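Uncharacterized protein (Bacteroides thetaiotaomicron VPI-5482, PDB 3KNY) is of unknown function, a two-domain member of the BT_3535-like family that is probably made as a lipoprotein. Local coordinates at residues P22-L27 and N128-Y133; N77-R82 and G86-Y91; P139-A144 and P172-A177; V145-K148 and D153-I156. One frame throughout, in Å; residues are numbered along the deposited sequence.

Contact 1. Residues P22-L27 and N128-Y133; sequences PEYAPL and NGCTLY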
loop_
_atom_site.group_PDB
_atom_site.type_symbol
_atom_site.label_atom_id
_atom_site.label_comp_id
_atom_site.label_asym_id
_atom_site.label_seq_id
_atom_site.Cartn_x
_atom_site.Cartn_y
_atom_site.Cartn_z
ATOM N N PRO A 22 -0.411 10.774 -3.087
ATOM C CA PRO A 22 -1.615 11.458 -2.598
ATOM C C PRO A 22 -2.767 10.548 -2.179
ATOM O O PRO A 22 -3.601 10.981 -1.392
ATOM C CB PRO A 22 -2.018 12.349 -3.782
ATOM C CG PRO A 22 -1.494 11.635 -4.993
ATOM C CD PRO A 22 -0.244 10.909 -4.550
ATOM N N GLU A 23 -2.802 9.306 -2.668
ATOM C CA GLU A 23 -3.875 8.373 -2.301
ATOM C C GLU A 23 -3.720 7.805 -0.876
ATOM O O GLU A 23 -4.619 7.112 -0.398
ATOM C CB GLU A 23 -4.023 7.246 -3.365
ATOM C CG GLU A 23 -2.940 6.100 -3.382
ATOM C CD GLU A 23 -3.087 5.098 -4.587
ATOM O OE1 GLU A 23 -3.039 5.582 -5.741
ATOM O OE2 GLU A 23 -3.231 3.841 -4.392
ATOM N N TYR A 24 -2.606 8.123 -0.210
ATOM C CA TYR A 24 -2.275 7.621 1.125
ATOM C C TYR A 24 -2.162 8.727 2.199
ATOM O O TYR A 24 -1.595 9.794 1.957
ATOM C CB TYR A 24 -0.933 6.848 1.068
ATOM C CG TYR A 24 -0.985 5.594 0.206
ATOM C CD1 TYR A 24 -1.389 4.365 0.736
ATOM C CD2 TYR A 24 -0.639 5.636 -1.133
ATOM C CE1 TYR A 24 -1.463 3.229 -0.053
ATOM C CE2 TYR A 24 -0.699 4.495 -1.928
ATOM C CZ TYR A 24 -1.122 3.305 -1.387
ATOM O OH TYR A 24 -1.193 2.204 -2.198
ATOM N N ALA A 25 -2.666 8.442 3.402
ATOM C CA ALA A 25 -2.618 9.383 4.530
ATOM C C ALA A 25 -1.226 9.391 5.171
ATOM O O ALA A 25 -0.713 8.336 5.530
ATOM C CB ALA A 25 -3.683 9.019 5.588
ATOM N N PRO A 26 -0.614 10.576 5.322
ATOM C CA PRO A 26 0.671 10.700 6.027
ATOM C C PRO A 26 0.575 10.172 7.439
ATOM O O PRO A 26 -0.500 10.250 8.037
ATOM C CB PRO A 26 0.895 12.214 6.111
ATOM C CG PRO A 26 -0.009 12.840 5.093
ATOM C CD PRO A 26 -1.103 11.863 4.790
ATOM N N LEU A 27 1.685 9.684 7.983
ATOM C CA LEU A 27 1.701 9.157 9.347
ATOM C C LEU A 27 0.996 10.057 10.354
ATOM O O LEU A 27 1.024 11.301 10.270
ATOM C CB LEU A 27 3.126 8.937 9.855
ATOM C CG LEU A 27 3.921 7.715 9.421
ATOM C CD1 LEU A 27 5.083 7.605 10.382
ATOM C CD2 LEU A 27 3.104 6.415 9.432
ATOM N N ASN A 128 -5.543 -7.437 -6.100
ATOM C CA ASN A 128 -5.405 -6.187 -5.383
ATOM C C ASN A 128 -4.112 -5.575 -5.875
ATOM O O ASN A 128 -3.313 -6.219 -6.517
ATOM C CB ASN A 128 -5.402 -6.394 -3.855
ATOM C CG ASN A 128 -5.478 -5.062 -3.045
ATOM O OD1 ASN A 128 -4.811 -4.912 -2.013
ATOM N ND2 ASN A 128 -6.289 -4.107 -3.516
ATOM N N GLY A 129 -3.921 -4.309 -5.601
ATOM C CA GLY A 129 -2.846 -3.565 -6.200
ATOM C C GLY A 129 -2.434 -2.472 -5.273
ATOM O O GLY A 129 -2.996 -2.293 -4.222
ATOM N N CYS A 130 -1.469 -1.691 -5.690
ATOM C CA CYS A 130 -0.757 -0.895 -4.731
ATOM C C CYS A 130 0.191 0.095 -5.402
ATOM O O CYS A 130 0.989 -0.302 -6.230
ATOM C CB CYS A 130 0.049 -1.915 -3.981
ATOM S SG CYS A 130 0.706 -1.183 -2.745
ATOM N N THR A 131 0.121 1.375 -5.081
ATOM C CA THR A 131 1.010 2.319 -5.745
ATOM C C THR A 131 2.192 2.496 -4.855
ATOM O O THR A 131 2.059 3.045 -3.772
ATOM C CB THR A 131 0.352 3.649 -6.017
ATOM O OG1 THR A 131 -0.710 3.428 -6.940
ATOM C CG2 THR A 131 1.346 4.627 -6.622
ATOM N N LEU A 132 3.347 2.027 -5.313
ATOM C CA LEU A 132 4.546 2.033 -4.491
ATOM C C LEU A 132 5.238 3.367 -4.533
ATOM O O LEU A 132 5.918 3.718 -3.577
ATOM C CB LEU A 132 5.522 0.952 -4.921
ATOM C CG LEU A 132 5.099 -0.482 -4.634
ATOM C CD1 LEU A 132 6.175 -1.426 -5.174
ATOM C CD2 LEU A 132 4.865 -0.675 -3.126
ATOM N N TYR A 133 5.071 4.107 -5.627
ATOM C CA TYR A 133 5.803 5.353 -5.796
ATOM C C TYR A 133 5.191 6.192 -6.888
ATOM O O TYR A 133 4.671 5.655 -7.858
ATOM C CB TYR A 133 7.279 5.070 -6.096
ATOM C CG TYR A 133 8.056 6.275 -6.562
ATOM C CD1 TYR A 133 8.484 7.224 -5.675
ATOM C CD2 TYR A 133 8.341 6.470 -7.907
ATOM C CE1 TYR A 133 9.192 8.341 -6.099
ATOM C CE2 TYR A 133 9.047 7.576 -8.341
ATOM C CZ TYR A 133 9.465 8.509 -7.427
ATOM O OH TYR A 133 10.149 9.614 -7.838
#
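Two polar contacts tie Glu23 and Tyr24 to Thr131. The sounder one uses the backbone: Thr131 N donates to Tyr24 OH at 3.3 Å, with an N-H...O angle of 154°. The other is weak, from Thr131 OG1 to Glu23 OE1 at 3.4 Å. The second carboxylate oxygen lies almost as near, OE2 being 3.6 Å from OG1, so the hydroxyl lies above the carboxylate plane, off the directions in which its oxygens accept best, in keeping with a weak bond. Glu23 gets there because CG stands between its backbone N and carbonyl carbon (chi1 75°) and the chain then runs straight on at chi2 (-174°). In the fold, this is a loop lying against the edge of a sheet. Strand 124-134 is an outermost strand of the three-stranded antiparallel sheet within this chain; one side of its backbone bonds to strand 140-149, with a classic beta bulge where Leu132 and Tyr133 both face Ile141. The other side, at Thr131, is taken up by the loop: N by Tyr24, O by the side-chain amide of Asn21. Packing completes the contact around the buried phenol. The Tyr24 ring meets Thr131 O obliquely, CE2 being 3.6 Å from it, while Cys130 SG comes to 3.9 Å from Tyr24 OH. A phenylalanine here would keep the ring but would probably leave buried Thr131 N without its acceptor at the strand edge. The ring of Phe94 meets that of Tyr24, and Asn96 ND2 makes weak hydrogen bonds to both Tyr24 OH and Gly129 O.

Contact 2. Residues N77-R82 and G86-Y91; sequences NNICER and GQINKY
Arg82 O is gripped by two successive backbone donors. Gln87 N lies 2.8 Å from it, almost in line with the C=O bond, and Ile88 N comes in at 3.2 Å from well above the carbonyl plane. The first of these bonds belongs to a Schellman motif closing helix 66-84, in which Gly86 reverses the chain with a positive phi of 84°, an angle that favours glycine. After the turn, Ile88 folds back on the helix: its CD1 rests 3.5 Å from Arg82 CB and 3.9 Å from Ile79 CG2, an apolar contact beside the Schellman turn. Ile79 in turn packs on Met49 of helix 40-49. The Arg82 side chain bends at chi2 (149°), which carries its NE back along the helix to Asn78 OD1, at 3.2 Å and nearly straight; the oxygen lies in the guanidinium plane, whereas NE sits above the plane of the asparagine carbonyl. Gln87, extended throughout, runs alongside Arg82 in the same direction with its amide turned 79° from the guanidinium plane. Gln87 OE1 is modelled very close to the edge of the guanidinium at NH1, but the angle is poor and the separation doubtful, and it does not count as a hydrogen bond. With an alanine in place of Arg82, Asn78 OD1 would probably lose its donor and the Gln87 side chain its neighbour. Asn78 ND2 bonds onward to Asp185 O.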
loop_
_atom_site.group_PDB
_atom_site.type_symbol
_atom_site.label_atom_id
_atom_site.label_comp_id
_atom_site.label_asym_id
_atom_site.label_seq_id
_atom_site.Cartn_x
_atom_site.Cartn_y
_atom_site.Cartn_z
ATOM N N ASN A 77 -6.581 -5.162 14.459
ATOM C CA ASN A 77 -6.492 -5.332 15.908
ATOM C C ASN A 77 -5.204 -6.043 16.276
ATOM O O ASN A 77 -4.461 -5.617 17.167
ATOM C CB ASN A 77 -7.684 -6.122 16.468
ATOM C CG ASN A 77 -7.761 -6.037 17.981
ATOM O OD1 ASN A 77 -8.048 -4.975 18.523
ATOM N ND2 ASN A 77 -7.476 -7.139 18.669
ATOM N N ASN A 78 -4.959 -7.129 15.565
ATOM C CA ASN A 78 -3.766 -7.929 15.737
ATOM C C ASN A 78 -2.508 -7.092 15.492
ATOM O O ASN A 78 -1.571 -7.126 16.290
ATOM C CB ASN A 78 -3.875 -9.137 14.795
ATOM C CG ASN A 78 -2.555 -9.756 14.467
ATOM O OD1 ASN A 78 -1.941 -10.396 15.328
ATOM N ND2 ASN A 78 -2.102 -9.587 13.197
ATOM N N ILE A 79 -2.494 -6.320 14.408
ATOM C CA ILE A 79 -1.333 -5.479 14.095
ATOM C C ILE A 79 -1.103 -4.424 15.196
ATOM O O ILE A 79 0.029 -4.213 15.633
ATOM C CB ILE A 79 -1.456 -4.804 12.678
ATOM C CG1 ILE A 79 -1.426 -5.879 11.582
ATOM C CG2 ILE A 79 -0.329 -3.798 12.455
ATOM C CD1 ILE A 79 -1.999 -5.454 10.240
ATOM N N CYS A 80 -2.185 -3.786 15.650
ATOM C CA CYS A 80 -2.106 -2.782 16.715
ATOM C C CYS A 80 -1.519 -3.362 17.989
ATOM O O CYS A 80 -0.733 -2.717 18.685
ATOM C CB CYS A 80 -3.491 -2.240 17.024
ATOM S SG CYS A 80 -4.119 -1.048 15.834
ATOM N N GLU A 81 -1.915 -4.586 18.301
ATOM C CA GLU A 81 -1.350 -5.269 19.441
ATOM C C GLU A 81 0.164 -5.374 19.340
ATOM O O GLU A 81 0.866 -5.208 20.338
ATOM C CB GLU A 81 -1.964 -6.657 19.595
ATOM C CG GLU A 81 -1.372 -7.461 20.759
ATOM C CD GLU A 81 -2.393 -8.332 21.453
ATOM O OE1 GLU A 81 -3.555 -8.388 20.979
ATOM O OE2 GLU A 81 -2.035 -8.947 22.489
ATOM N N ARG A 82 0.665 -5.637 18.137
ATOM C CA ARG A 82 2.107 -5.723 17.929
ATOM C C ARG A 82 2.769 -4.366 17.975
ATOM O O ARG A 82 3.895 -4.250 18.452
ATOM C CB ARG A 82 2.405 -6.412 16.613
ATOM C CG ARG A 82 1.923 -7.827 16.641
ATOM C CD ARG A 82 1.503 -8.331 15.296
ATOM N NE ARG A 82 1.159 -9.734 15.446
ATOM C CZ ARG A 82 2.051 -10.718 15.513
ATOM N NH1 ARG A 82 3.353 -10.472 15.415
ATOM N NH2 ARG A 82 1.639 -11.962 15.671
ATOM N N GLY A 86 5.495 -3.176 21.259
ATOM C CA GLY A 86 6.867 -2.776 20.925
ATOM C C GLY A 86 7.456 -3.526 19.736
ATOM O O GLY A 86 8.609 -3.313 19.359
ATOM N N GLN A 87 6.643 -4.359 19.102
ATOM C CA GLN A 87 7.125 -5.296 18.105
ATOM C C GLN A 87 7.177 -4.750 16.684
ATOM O O GLN A 87 8.070 -5.106 15.931
ATOM C CB GLN A 87 6.239 -6.511 18.157
ATOM C CG GLN A 87 6.624 -7.605 17.244
ATOM C CD GLN A 87 5.686 -8.781 17.401
ATOM O OE1 GLN A 87 5.419 -9.488 16.427
ATOM N NE2 GLN A 87 5.156 -8.990 18.626
ATOM N N ILE A 88 6.198 -3.938 16.293
ATOM C CA ILE A 88 6.259 -3.190 15.033
ATOM C C ILE A 88 6.532 -1.760 15.479
ATOM O O ILE A 88 5.622 -0.936 15.582
ATOM C CB ILE A 88 4.947 -3.263 14.231
ATOM C CG1 ILE A 88 4.652 -4.708 13.843
ATOM C CG2 ILE A 88 5.022 -2.366 12.985
ATOM C CD1 ILE A 88 3.212 -4.976 13.473
ATOM N N ASN A 89 7.797 -1.502 15.790
ATOM C CA ASN A 89 8.253 -0.222 16.332
ATOM C C ASN A 89 8.732 0.835 15.289
ATOM O O ASN A 89 9.057 1.957 15.664
ATOM C CB ASN A 89 9.356 -0.500 17.355
ATOM C CG ASN A 89 10.600 -1.121 16.719
ATOM O OD1 ASN A 89 10.532 -1.699 15.636
ATOM N ND2 ASN A 89 11.745 -0.987 17.381
ATOM N N LYS A 90 8.763 0.487 14.002
ATOM C CA LYS A 90 9.257 1.389 12.938
ATOM C C LYS A 90 8.280 1.583 11.786
ATOM O O LYS A 90 7.400 0.764 11.555
ATOM C CB LYS A 90 10.530 0.817 12.307
ATOM C CG LYS A 90 11.786 0.935 13.132
ATOM C CD LYS A 90 12.977 0.233 12.433
ATOM C CE LYS A 90 13.068 -1.269 12.779
ATOM N NZ LYS A 90 13.394 -1.541 14.230
ATOM N N TYR A 91 8.484 2.649 11.024
ATOM C CA TYR A 91 7.716 2.886 9.807
ATOM C C TYR A 91 7.758 1.650 8.931
ATOM O O TYR A 91 8.831 1.155 8.654
ATOM C CB TYR A 91 8.313 4.030 9.006
ATOM C CG TYR A 91 7.632 4.225 7.667
ATOM C CD1 TYR A 91 6.358 4.771 7.588
ATOM C CD2 TYR A 91 8.249 3.842 6.491
ATOM C CE1 TYR A 91 5.739 4.937 6.379
ATOM C CE2 TYR A 91 7.633 3.999 5.274
ATOM C CZ TYR A 91 6.384 4.566 5.215
ATOM O OH TYR A 91 5.764 4.728 3.993
#

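Contact 3. Residues P139-A144 and P172-A177; sequences PYIKAA and PSFSGA
Phe174 holds CG anti to its backbone N (chi1 180°), and Ile141 places CG1 beside its own N (chi1 -61°) with CD1 carried outward, so that the methyl end of the isoleucine arrives obliquely at the CD1-CE1 bond of the phenyl ring. Ile141 CD1 lies 3.7 Å from Phe174 CD1 and equally 3.7 Å from Phe174 CE1. The two side chains cross at about a right angle. A second apolar contact lies nearer the starts of the two segments, where Pro139 CB and Pro172 CB meet at 4.3 Å. The two pairs join different sheets: strand 140-149 is the middle strand of the three-stranded antiparallel sheet, whereas strand 173-175 pairs with strand 188-201 of the mixed sheet. The contact is therefore sheet-to-sheet packing by side chains, without hydrogen bonds between the segments. Strand 188-201 also lines this interface: Phe199 touches both prolines, and Cys193 touches Phe174. From the three-stranded sheet, Val161 packs on Ile141 and Thr163 on Pro172. Past Phe174 the chain turns a corner at Gly176, whose phi of 146° would jam any CB against the carbonyl oxygen of Ser175. That turn brings Ala177 O round to the edge of the Phe174 ring, in its plane.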
loop_
_atom_site.group_PDB
_atom_site.type_symbol
_atom_site.label_atom_id
_atom_site.label_comp_id
_atom_site.label_asym_id
_atom_site.label_seq_id
_atom_site.Cartn_x
_atom_site.Cartn_y
_atom_site.Cartn_z
ATOM N N PRO A 139 5.115 10.018 -13.412
ATOM C CA PRO A 139 5.394 8.607 -13.548
ATOM C C PRO A 139 5.347 7.864 -12.219
ATOM O O PRO A 139 5.732 8.403 -11.190
ATOM C CB PRO A 139 6.802 8.612 -14.133
ATOM C CG PRO A 139 6.814 9.810 -14.959
ATOM C CD PRO A 139 6.121 10.819 -14.124
ATOM N N TYR A 140 4.873 6.629 -12.258
ATOM C CA TYR A 140 4.614 5.875 -11.044
ATOM C C TYR A 140 5.093 4.424 -11.158
ATOM O O TYR A 140 5.268 3.914 -12.253
ATOM C CB TYR A 140 3.100 5.901 -10.745
ATOM C CG TYR A 140 2.240 5.328 -11.851
ATOM C CD1 TYR A 140 2.258 3.957 -12.143
ATOM C CD2 TYR A 140 1.413 6.147 -12.627
ATOM C CE1 TYR A 140 1.479 3.410 -13.184
ATOM C CE2 TYR A 140 0.632 5.606 -13.679
ATOM C CZ TYR A 140 0.679 4.241 -13.936
ATOM O OH TYR A 140 -0.076 3.690 -14.926
ATOM N N ILE A 141 5.293 3.771 -10.020
ATOM C CA ILE A 141 5.527 2.328 -9.982
ATOM C C ILE A 141 4.400 1.720 -9.169
ATOM O O ILE A 141 4.208 2.082 -7.995
ATOM C CB ILE A 141 6.834 1.945 -9.287
ATOM C CG1 ILE A 141 8.050 2.548 -10.002
ATOM C CG2 ILE A 141 6.935 0.427 -9.193
ATOM C CD1 ILE A 141 9.343 2.441 -9.152
ATOM N N LYS A 142 3.658 0.808 -9.787
ATOM C CA LYS A 142 2.582 0.101 -9.107
ATOM C C LYS A 142 2.835 -1.401 -9.019
ATOM O O LYS A 142 3.525 -1.964 -9.871
ATOM C CB LYS A 142 1.279 0.332 -9.860
ATOM C CG LYS A 142 0.797 1.749 -9.728
ATOM C CD LYS A 142 -0.546 1.957 -10.368
ATOM C CE LYS A 142 -0.956 3.426 -10.278
ATOM N NZ LYS A 142 -2.437 3.546 -10.368
ATOM N N ALA A 143 2.243 -2.039 -8.011
ATOM C CA ALA A 143 2.285 -3.499 -7.823
ATOM C C ALA A 143 0.852 -4.028 -7.919
ATOM O O ALA A 143 -0.084 -3.372 -7.444
ATOM C CB ALA A 143 2.916 -3.863 -6.465
ATOM N N ALA A 144 0.673 -5.174 -8.578
ATOM C CA ALA A 144 -0.621 -5.891 -8.638
ATOM C C ALA A 144 -0.369 -7.355 -8.245
ATOM O O ALA A 144 0.663 -7.895 -8.524
ATOM C CB ALA A 144 -1.214 -5.807 -10.002
ATOM N N PRO A 172 7.981 5.817 -19.310
ATOM C CA PRO A 172 8.688 5.294 -18.163
ATOM C C PRO A 172 9.033 3.815 -18.325
ATOM O O PRO A 172 8.366 3.080 -19.008
ATOM C CB PRO A 172 7.715 5.522 -17.011
ATOM C CG PRO A 172 6.390 5.684 -17.632
ATOM C CD PRO A 172 6.581 6.148 -19.026
ATOM N N SER A 173 10.049 3.413 -17.608
ATOM C CA SER A 173 10.687 2.138 -17.714
ATOM C C SER A 173 11.180 1.745 -16.321
ATOM O O SER A 173 11.760 2.572 -15.609
ATOM C CB SER A 173 11.902 2.344 -18.584
ATOM O OG SER A 173 12.238 1.135 -19.168
ATOM N N PHE A 174 10.974 0.510 -15.906
ATOM C CA PHE A 174 11.501 0.082 -14.603
ATOM C C PHE A 174 12.371 -1.121 -14.814
ATOM O O PHE A 174 11.943 -2.103 -15.394
ATOM C CB PHE A 174 10.404 -0.279 -13.626
ATOM C CG PHE A 174 10.907 -0.730 -12.272
ATOM C CD1 PHE A 174 11.325 0.195 -11.320
ATOM C CD2 PHE A 174 10.922 -2.075 -11.924
ATOM C CE1 PHE A 174 11.773 -0.228 -10.071
ATOM C CE2 PHE A 174 11.349 -2.491 -10.669
ATOM C CZ PHE A 174 11.771 -1.567 -9.745
ATOM N N SER A 175 13.596 -1.034 -14.333
ATOM C CA SER A 175 14.486 -2.140 -14.333
ATOM C C SER A 175 14.936 -2.452 -12.875
ATOM O O SER A 175 15.310 -1.567 -12.145
ATOM C CB SER A 175 15.640 -1.793 -15.242
ATOM O OG SER A 175 16.801 -2.470 -14.860
ATOM N N GLY A 176 14.877 -3.716 -12.455
ATOM C CA GLY A 176 15.399 -4.119 -11.140
ATOM C C GLY A 176 14.578 -5.226 -10.530
ATOM O O GLY A 176 13.982 -6.007 -11.252
ATOM N N ALA A 177 14.516 -5.266 -9.207
ATOM C CA ALA A 177 13.883 -6.385 -8.481
ATOM C C ALA A 177 12.554 -5.985 -7.815
ATOM O O ALA A 177 12.256 -4.824 -7.621
ATOM C CB ALA A 177 14.836 -6.950 -7.419
#

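Contact 4. Residues V145-K148 and D153-I156; sequences VTYK and DVTI
Lys148 and Thr155 form an antiparallel hydrogen-bonded pair near the turn of the beta hairpin made by strands 140-149 and 154-164. Lys148 N to Thr155 O and Thr155 N to Lys148 O both measure 2.9 Å. Next along the hairpin, Tyr147 and Ile156 form a non-hydrogen-bonded pair, where Tyr147 CA offers a CA-H...O contact to Thr155 O at 3.2 Å. The short strand segments run at 139°, well off strictly antiparallel. On the face bearing Tyr147 and Ile156, the apolar groups gather: Ile156 turns CD1 back (chi2 -61°) onto Val145 CG1 at 3.6 Å and Tyr147 CB at 4.0 Å. Val154 CG1 meets the Tyr147 ring obliquely, 3.9 Å from CD2. The other face has Thr155 OG1 beside Lys148 CB. Farther out, Val180 of strand 177-183 packs on both Val145 and Ile156, and Ile189 on Tyr147 and Ile156, so the hairpin lies against the mixed sheet. Tyr147 has CG between its backbone N and carbonyl carbon (chi1 57°), and its ring leads away from Asp153-Ile156 until OH hydrogen-bonds to OXT of Pro218, the chain's terminal carboxylate.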
loop_
_atom_site.group_PDB
_atom_site.type_symbol
_atom_site.label_atom_id
_atom_site.label_comp_id
_atom_site.label_asym_id
_atom_site.label_seq_id
_atom_site.Cartn_x
_atom_site.Cartn_y
_atom_site.Cartn_z
ATOM N N VAL A 145 -1.328 -8.000 -7.616
ATOM C CA VAL A 145 -1.135 -9.328 -7.031
ATOM C C VAL A 145 -2.418 -10.089 -7.179
ATOM O O VAL A 145 -3.486 -9.546 -6.907
ATOM C CB VAL A 145 -0.870 -9.243 -5.512
ATOM C CG1 VAL A 145 -0.762 -10.606 -4.937
ATOM C CG2 VAL A 145 0.401 -8.473 -5.242
ATOM N N THR A 146 -2.327 -11.346 -7.589
ATOM C CA THR A 146 -3.496 -12.210 -7.645
ATOM C C THR A 146 -3.286 -13.288 -6.631
ATOM O O THR A 146 -2.202 -13.835 -6.550
ATOM C CB THR A 146 -3.681 -12.806 -9.022
ATOM O OG1 THR A 146 -4.042 -11.750 -9.913
ATOM C CG2 THR A 146 -4.790 -13.837 -9.013
ATOM N N TYR A 147 -4.322 -13.603 -5.864
ATOM C CA TYR A 147 -4.194 -14.559 -4.781
ATOM C C TYR A 147 -5.486 -15.282 -4.463
ATOM O O TYR A 147 -6.568 -14.902 -4.919
ATOM C CB TYR A 147 -3.692 -13.852 -3.522
ATOM C CG TYR A 147 -4.548 -12.684 -3.044
ATOM C CD1 TYR A 147 -4.439 -11.422 -3.628
ATOM C CD2 TYR A 147 -5.439 -12.831 -1.986
ATOM C CE1 TYR A 147 -5.218 -10.345 -3.184
ATOM C CE2 TYR A 147 -6.213 -11.756 -1.525
ATOM C CZ TYR A 147 -6.100 -10.523 -2.136
ATOM O OH TYR A 147 -6.860 -9.477 -1.695
ATOM N N LYS A 148 -5.341 -16.336 -3.663
ATOM C CA LYS A 148 -6.457 -17.098 -3.157
ATOM C C LYS A 148 -6.479 -16.918 -1.645
ATOM O O LYS A 148 -5.469 -17.103 -0.971
ATOM C CB LYS A 148 -6.275 -18.564 -3.513
ATOM C CG LYS A 148 -7.560 -19.270 -3.906
ATOM C CD LYS A 148 -7.349 -20.771 -4.058
ATOM C CE LYS A 148 -6.922 -21.404 -2.730
ATOM N NZ LYS A 148 -7.374 -22.820 -2.637
ATOM N N ASP A 153 -5.263 -19.663 5.177
ATOM C CA ASP A 153 -4.109 -19.179 4.453
ATOM C C ASP A 153 -4.422 -18.274 3.256
ATOM O O ASP A 153 -5.528 -18.311 2.702
ATOM C CB ASP A 153 -3.293 -20.399 3.988
ATOM C CG ASP A 153 -1.829 -20.071 3.739
ATOM O OD1 ASP A 153 -1.352 -18.974 4.112
ATOM O OD2 ASP A 153 -1.148 -20.934 3.169
ATOM N N VAL A 154 -3.424 -17.467 2.883
ATOM C CA VAL A 154 -3.445 -16.669 1.657
ATOM C C VAL A 154 -2.289 -17.068 0.747
ATOM O O VAL A 154 -1.137 -17.031 1.176
ATOM C CB VAL A 154 -3.262 -15.198 1.960
ATOM C CG1 VAL A 154 -3.024 -14.413 0.657
ATOM C CG2 VAL A 154 -4.463 -14.691 2.738
ATOM N N THR A 155 -2.590 -17.422 -0.503
ATOM C CA THR A 155 -1.566 -17.866 -1.441
ATOM C C THR A 155 -1.504 -17.063 -2.765
ATOM O O THR A 155 -2.515 -16.956 -3.480
ATOM C CB THR A 155 -1.708 -19.361 -1.730
ATOM O OG1 THR A 155 -2.970 -19.659 -2.377
ATOM C CG2 THR A 155 -1.518 -20.142 -0.419
ATOM N N ILE A 156 -0.292 -16.555 -3.080
ATOM C CA ILE A 156 -0.032 -15.692 -4.234
ATOM C C ILE A 156 0.110 -16.486 -5.522
ATOM O O ILE A 156 0.990 -17.317 -5.657
ATOM C CB ILE A 156 1.251 -14.863 -4.058
ATOM C CG1 ILE A 156 1.268 -14.110 -2.717
ATOM C CG2 ILE A 156 1.421 -13.911 -5.258
ATOM C CD1 ILE A 156 0.143 -13.137 -2.545
#

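Contacts 1, 3 and 4 all involve the three-stranded antiparallel sheet. Contact 1, its centre about 5 Å from that of the chain, is the buried one and closes a strand edge with polar side chains. Contacts 3 and 4, partly buried and centred about 14 and 16 Å from the chain centre, share strand 140-149: contact 3 packs it apolarly on the mixed sheet, while contact 4 pairs it by backbone bonds with its hairpin partner. Backbone bonds such as Cys130 O to Ala143 N (2.8 Å) couple contact 1 to contact 3. Contact 2 stands apart, a partly exposed helix end centred about 17 Å out; it touches contact 1 through Leu27 and Tyr91, but not contact 3 or 4.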